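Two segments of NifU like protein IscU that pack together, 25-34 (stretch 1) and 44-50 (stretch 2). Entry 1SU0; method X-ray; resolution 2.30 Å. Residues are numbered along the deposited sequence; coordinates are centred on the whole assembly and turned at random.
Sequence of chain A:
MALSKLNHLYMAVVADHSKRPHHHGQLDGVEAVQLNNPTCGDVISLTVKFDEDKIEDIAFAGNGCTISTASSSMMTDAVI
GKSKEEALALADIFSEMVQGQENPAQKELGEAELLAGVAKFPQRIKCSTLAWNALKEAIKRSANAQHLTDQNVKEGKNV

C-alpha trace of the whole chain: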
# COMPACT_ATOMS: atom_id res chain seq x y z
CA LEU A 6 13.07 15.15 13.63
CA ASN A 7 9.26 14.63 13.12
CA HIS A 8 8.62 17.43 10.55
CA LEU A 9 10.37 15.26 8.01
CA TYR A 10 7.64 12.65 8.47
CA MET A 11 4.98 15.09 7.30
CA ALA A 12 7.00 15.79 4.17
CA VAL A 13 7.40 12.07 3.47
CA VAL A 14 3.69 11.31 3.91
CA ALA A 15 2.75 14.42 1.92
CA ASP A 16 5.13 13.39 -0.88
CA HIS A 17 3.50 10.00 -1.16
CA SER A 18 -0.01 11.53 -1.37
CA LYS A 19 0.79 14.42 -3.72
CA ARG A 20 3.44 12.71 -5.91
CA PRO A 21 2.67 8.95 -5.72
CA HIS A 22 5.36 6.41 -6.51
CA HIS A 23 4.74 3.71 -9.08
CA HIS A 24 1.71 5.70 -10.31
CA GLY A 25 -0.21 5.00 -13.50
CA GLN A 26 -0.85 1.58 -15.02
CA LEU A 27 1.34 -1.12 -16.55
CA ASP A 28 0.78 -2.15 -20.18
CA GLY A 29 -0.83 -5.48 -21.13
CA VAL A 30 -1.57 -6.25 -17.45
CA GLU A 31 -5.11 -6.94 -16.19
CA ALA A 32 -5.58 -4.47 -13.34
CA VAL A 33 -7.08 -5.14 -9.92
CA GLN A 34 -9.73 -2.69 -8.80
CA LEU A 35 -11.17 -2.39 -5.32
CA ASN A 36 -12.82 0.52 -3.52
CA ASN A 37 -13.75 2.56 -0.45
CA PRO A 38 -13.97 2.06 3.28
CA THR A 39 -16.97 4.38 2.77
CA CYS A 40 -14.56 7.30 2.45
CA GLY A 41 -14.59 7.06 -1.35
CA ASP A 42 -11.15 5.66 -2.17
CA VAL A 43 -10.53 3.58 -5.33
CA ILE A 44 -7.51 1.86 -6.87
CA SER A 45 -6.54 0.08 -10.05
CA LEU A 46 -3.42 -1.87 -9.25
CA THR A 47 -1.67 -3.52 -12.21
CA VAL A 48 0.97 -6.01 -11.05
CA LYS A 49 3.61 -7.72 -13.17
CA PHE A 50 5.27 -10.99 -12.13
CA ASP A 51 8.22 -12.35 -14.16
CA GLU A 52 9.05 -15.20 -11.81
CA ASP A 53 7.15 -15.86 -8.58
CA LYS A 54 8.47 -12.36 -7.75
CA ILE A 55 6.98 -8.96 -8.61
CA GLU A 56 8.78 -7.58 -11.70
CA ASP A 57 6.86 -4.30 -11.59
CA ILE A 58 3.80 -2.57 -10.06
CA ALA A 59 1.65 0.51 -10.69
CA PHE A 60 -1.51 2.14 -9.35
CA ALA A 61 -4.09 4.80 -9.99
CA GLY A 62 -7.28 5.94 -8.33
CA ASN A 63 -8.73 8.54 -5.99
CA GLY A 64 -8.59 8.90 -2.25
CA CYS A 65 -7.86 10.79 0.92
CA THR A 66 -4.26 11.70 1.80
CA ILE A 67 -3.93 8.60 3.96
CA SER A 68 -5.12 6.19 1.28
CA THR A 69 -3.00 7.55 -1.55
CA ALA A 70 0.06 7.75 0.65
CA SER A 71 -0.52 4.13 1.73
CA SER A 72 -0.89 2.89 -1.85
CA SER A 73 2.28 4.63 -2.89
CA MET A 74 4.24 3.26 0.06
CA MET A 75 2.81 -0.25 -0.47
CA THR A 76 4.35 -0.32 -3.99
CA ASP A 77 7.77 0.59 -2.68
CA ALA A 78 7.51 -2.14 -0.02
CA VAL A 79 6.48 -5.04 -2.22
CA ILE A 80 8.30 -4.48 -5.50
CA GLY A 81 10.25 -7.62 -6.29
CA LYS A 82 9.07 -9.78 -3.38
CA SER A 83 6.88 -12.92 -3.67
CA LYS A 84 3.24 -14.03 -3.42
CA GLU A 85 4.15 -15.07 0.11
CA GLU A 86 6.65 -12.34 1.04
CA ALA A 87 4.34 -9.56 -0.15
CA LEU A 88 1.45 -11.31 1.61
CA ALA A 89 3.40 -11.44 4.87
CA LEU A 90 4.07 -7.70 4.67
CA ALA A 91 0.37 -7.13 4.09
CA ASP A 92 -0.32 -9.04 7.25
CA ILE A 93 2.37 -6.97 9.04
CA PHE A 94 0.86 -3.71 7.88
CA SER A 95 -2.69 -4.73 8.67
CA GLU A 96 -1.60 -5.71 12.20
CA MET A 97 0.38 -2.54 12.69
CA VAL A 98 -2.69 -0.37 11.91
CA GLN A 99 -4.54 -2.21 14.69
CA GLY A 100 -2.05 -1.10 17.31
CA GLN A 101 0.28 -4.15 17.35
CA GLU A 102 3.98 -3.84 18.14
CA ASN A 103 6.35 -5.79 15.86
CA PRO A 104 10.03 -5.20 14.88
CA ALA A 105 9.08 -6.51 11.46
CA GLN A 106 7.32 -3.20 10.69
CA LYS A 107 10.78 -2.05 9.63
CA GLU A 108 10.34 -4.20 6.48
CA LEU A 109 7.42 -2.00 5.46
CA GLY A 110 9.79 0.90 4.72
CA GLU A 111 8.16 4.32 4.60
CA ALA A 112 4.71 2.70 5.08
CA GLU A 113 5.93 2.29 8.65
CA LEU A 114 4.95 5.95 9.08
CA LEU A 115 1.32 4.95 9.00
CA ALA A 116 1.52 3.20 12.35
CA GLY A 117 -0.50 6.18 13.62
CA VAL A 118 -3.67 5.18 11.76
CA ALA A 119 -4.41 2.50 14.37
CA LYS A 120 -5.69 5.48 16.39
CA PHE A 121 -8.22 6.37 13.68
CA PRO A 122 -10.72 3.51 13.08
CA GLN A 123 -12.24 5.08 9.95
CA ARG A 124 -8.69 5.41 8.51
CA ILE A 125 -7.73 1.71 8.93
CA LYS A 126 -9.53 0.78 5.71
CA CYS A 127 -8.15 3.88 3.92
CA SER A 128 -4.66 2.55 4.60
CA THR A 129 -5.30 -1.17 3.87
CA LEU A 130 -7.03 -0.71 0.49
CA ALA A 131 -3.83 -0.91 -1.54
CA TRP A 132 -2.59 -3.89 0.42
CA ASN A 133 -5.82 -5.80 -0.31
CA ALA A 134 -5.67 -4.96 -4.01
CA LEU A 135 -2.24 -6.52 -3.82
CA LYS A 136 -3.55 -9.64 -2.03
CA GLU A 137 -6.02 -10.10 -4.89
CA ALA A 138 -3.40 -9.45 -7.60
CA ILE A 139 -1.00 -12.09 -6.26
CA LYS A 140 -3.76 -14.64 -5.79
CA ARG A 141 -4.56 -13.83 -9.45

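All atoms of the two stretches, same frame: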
# COMPACT_ATOMS: atom_id res chain seq x y z
N GLY A 25 0.18 5.40 -12.16
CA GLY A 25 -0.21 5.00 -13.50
C GLY A 25 -0.50 3.51 -13.53
O GLY A 25 -0.73 2.87 -12.49
N GLN A 26 -0.48 2.97 -14.75
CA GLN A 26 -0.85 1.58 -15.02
C GLN A 26 0.18 0.95 -15.94
O GLN A 26 0.71 1.62 -16.83
CB GLN A 26 -2.24 1.52 -15.70
CG GLN A 26 -3.36 2.30 -14.99
CD GLN A 26 -3.98 1.55 -13.82
OE1 GLN A 26 -3.58 1.72 -12.66
NE2 GLN A 26 -4.97 0.72 -14.12
N LEU A 27 0.44 -0.33 -15.72
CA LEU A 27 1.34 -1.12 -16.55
C LEU A 27 0.61 -1.63 -17.79
O LEU A 27 -0.59 -1.92 -17.73
CB LEU A 27 1.89 -2.30 -15.76
CG LEU A 27 2.63 -2.01 -14.45
CD1 LEU A 27 3.12 -3.32 -13.83
CD2 LEU A 27 3.79 -1.05 -14.66
N ASP A 28 1.35 -1.77 -18.89
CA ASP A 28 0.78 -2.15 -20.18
C ASP A 28 0.59 -3.66 -20.30
O ASP A 28 1.44 -4.43 -19.87
CB ASP A 28 1.66 -1.65 -21.33
CG ASP A 28 1.38 -0.20 -21.68
OD1 ASP A 28 1.34 0.63 -20.74
OD2 ASP A 28 1.20 0.20 -22.85
N GLY A 29 -0.52 -4.07 -20.92
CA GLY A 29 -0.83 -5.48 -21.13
C GLY A 29 -1.05 -6.29 -19.86
O GLY A 29 -0.87 -7.51 -19.88
N VAL A 30 -1.43 -5.62 -18.77
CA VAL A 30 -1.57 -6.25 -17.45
C VAL A 30 -2.95 -5.99 -16.86
O VAL A 30 -3.28 -4.84 -16.53
CB VAL A 30 -0.50 -5.71 -16.47
CG1 VAL A 30 -0.78 -6.17 -15.04
CG2 VAL A 30 0.90 -6.14 -16.89
N GLU A 31 -3.75 -7.04 -16.72
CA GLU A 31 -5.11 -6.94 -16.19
C GLU A 31 -5.05 -6.37 -14.79
O GLU A 31 -4.45 -6.96 -13.90
CB GLU A 31 -5.80 -8.30 -16.18
CG GLU A 31 -6.23 -8.84 -17.55
CD GLU A 31 -5.45 -10.09 -17.98
OE1 GLU A 31 -4.21 -10.10 -17.81
OE2 GLU A 31 -6.08 -11.06 -18.48
N ALA A 32 -5.67 -5.21 -14.60
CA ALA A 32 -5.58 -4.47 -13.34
C ALA A 32 -6.51 -5.06 -12.30
O ALA A 32 -7.43 -5.80 -12.62
CB ALA A 32 -5.91 -3.01 -13.57
N VAL A 33 -6.25 -4.70 -11.04
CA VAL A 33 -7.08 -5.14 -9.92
C VAL A 33 -7.69 -3.91 -9.28
O VAL A 33 -6.97 -3.08 -8.70
CB VAL A 33 -6.28 -5.91 -8.88
CG1 VAL A 33 -7.18 -6.31 -7.72
CG2 VAL A 33 -5.63 -7.15 -9.52
N GLN A 34 -9.02 -3.82 -9.35
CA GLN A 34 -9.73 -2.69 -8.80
C GLN A 34 -10.58 -3.06 -7.60
O GLN A 34 -11.43 -3.94 -7.67
CB GLN A 34 -10.60 -2.05 -9.88
CG GLN A 34 -9.87 -0.97 -10.70
CD GLN A 34 -9.66 -1.37 -12.15
OE1 GLN A 34 -9.28 -2.52 -12.43
NE2 GLN A 34 -9.91 -0.45 -13.08
N ILE A 44 -8.82 2.13 -6.30
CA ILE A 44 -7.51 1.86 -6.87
C ILE A 44 -7.52 0.77 -7.94
O ILE A 44 -8.16 -0.25 -7.81
CB ILE A 44 -6.50 1.51 -5.75
CG1 ILE A 44 -5.10 1.36 -6.35
CG2 ILE A 44 -6.97 0.26 -4.99
CD1 ILE A 44 -4.01 1.38 -5.32
N SER A 45 -6.75 1.02 -8.98
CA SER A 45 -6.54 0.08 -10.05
C SER A 45 -5.07 -0.20 -9.90
O SER A 45 -4.24 0.70 -10.06
CB SER A 45 -6.86 0.74 -11.38
OG SER A 45 -6.66 -0.13 -12.48
N LEU A 46 -4.76 -1.44 -9.55
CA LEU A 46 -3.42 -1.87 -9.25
C LEU A 46 -3.03 -2.95 -10.26
O LEU A 46 -3.43 -4.10 -10.12
CB LEU A 46 -3.40 -2.43 -7.82
CG LEU A 46 -2.09 -2.59 -7.03
CD1 LEU A 46 -1.87 -4.02 -6.61
CD2 LEU A 46 -0.86 -2.06 -7.78
N THR A 47 -2.29 -2.56 -11.29
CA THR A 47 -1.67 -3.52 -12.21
C THR A 47 -0.39 -4.08 -11.60
O THR A 47 0.49 -3.31 -11.20
CB THR A 47 -1.31 -2.86 -13.55
OG1 THR A 47 -0.46 -1.73 -13.31
CG2 THR A 47 -2.54 -2.31 -14.26
N VAL A 48 -0.26 -5.40 -11.54
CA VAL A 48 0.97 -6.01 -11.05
C VAL A 48 1.55 -7.00 -12.05
O VAL A 48 0.85 -7.88 -12.57
CB VAL A 48 0.78 -6.72 -9.70
CG1 VAL A 48 2.10 -7.29 -9.21
CG2 VAL A 48 0.22 -5.76 -8.67
N LYS A 49 2.84 -6.84 -12.30
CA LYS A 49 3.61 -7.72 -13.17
C LYS A 49 4.43 -8.69 -12.32
O LYS A 49 5.06 -8.29 -11.34
CB LYS A 49 4.53 -6.88 -14.05
CG LYS A 49 5.30 -7.64 -15.10
CD LYS A 49 6.10 -6.68 -15.97
CE LYS A 49 7.00 -7.43 -16.93
NZ LYS A 49 6.23 -8.28 -17.87
N PHE A 50 4.39 -9.97 -12.68
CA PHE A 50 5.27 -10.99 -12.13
C PHE A 50 6.06 -11.60 -13.29
O PHE A 50 5.47 -11.96 -14.32
CB PHE A 50 4.47 -12.09 -11.42
CG PHE A 50 3.37 -11.56 -10.54
CD1 PHE A 50 2.14 -11.21 -11.08
CD2 PHE A 50 3.57 -11.40 -9.16
CE1 PHE A 50 1.12 -10.71 -10.28
CE2 PHE A 50 2.56 -10.90 -8.35
CZ PHE A 50 1.33 -10.55 -8.90

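Two residues of stretch 2, Thr 47 and Ser 45, one on either side of Leu 46 in the sequence, are the two most covered residues in this 571 Å² contact, at 108 and 77 Å² respectively. The backbone framework beside them is a short antiparallel ladder. Val 33 and Leu 46 form its hydrogen-bonded pair, CA to CA 5.0 Å: Val 33 N donates to Leu 46 O at 3.0 Å (angle at H 144°), and Leu 46 N donates to Val 33 O at 2.9 Å (156°). Gln 34 and Ser 45 follow as a non-hydrogen-bonded pair, their CA atoms 4.4 Å apart. Here the close approach brings CA-H groups onto carbonyls, with Gln 34 CA 3.1 Å from Ile 44 O (161° at H) and Ser 45 CA 3.5 Å from Val 33 O (134°). The side chains of Val 33 and Leu 46 share one face of the sheet, and those of Gln 34 and Ser 45 the other.

Thr 47 extends the contact beyond the ladder. Its p rotamer (chi1 56°) places OG1 to accept from Leu 27 N at 2.9 Å, and the 167° angle makes this a nearly linear hydrogen bond from backbone to side chain. The methyl serves a different neighbourhood: Thr 47 CG2 lies 3.5 Å from both Ala 32 CB and Val 30 O. A type II turn runs from Leu 27 to Val 30, and both end residues direct their CA-to-CB bonds toward stretch 2. Val 30 CG1 approaches Thr 47 CB at 3.7 Å, while Leu 27 CD1 meets the aliphatic Lys 49 CB at 3.8 Å.

Ser 45, with chi1 at 180°, places its OG among stretch 1 side chains. Its OG is 3.2 Å from Ala 32 CB and 3.3 Å from Gln 34 NE2, but the latter angle is too poor for a hydrogen bond.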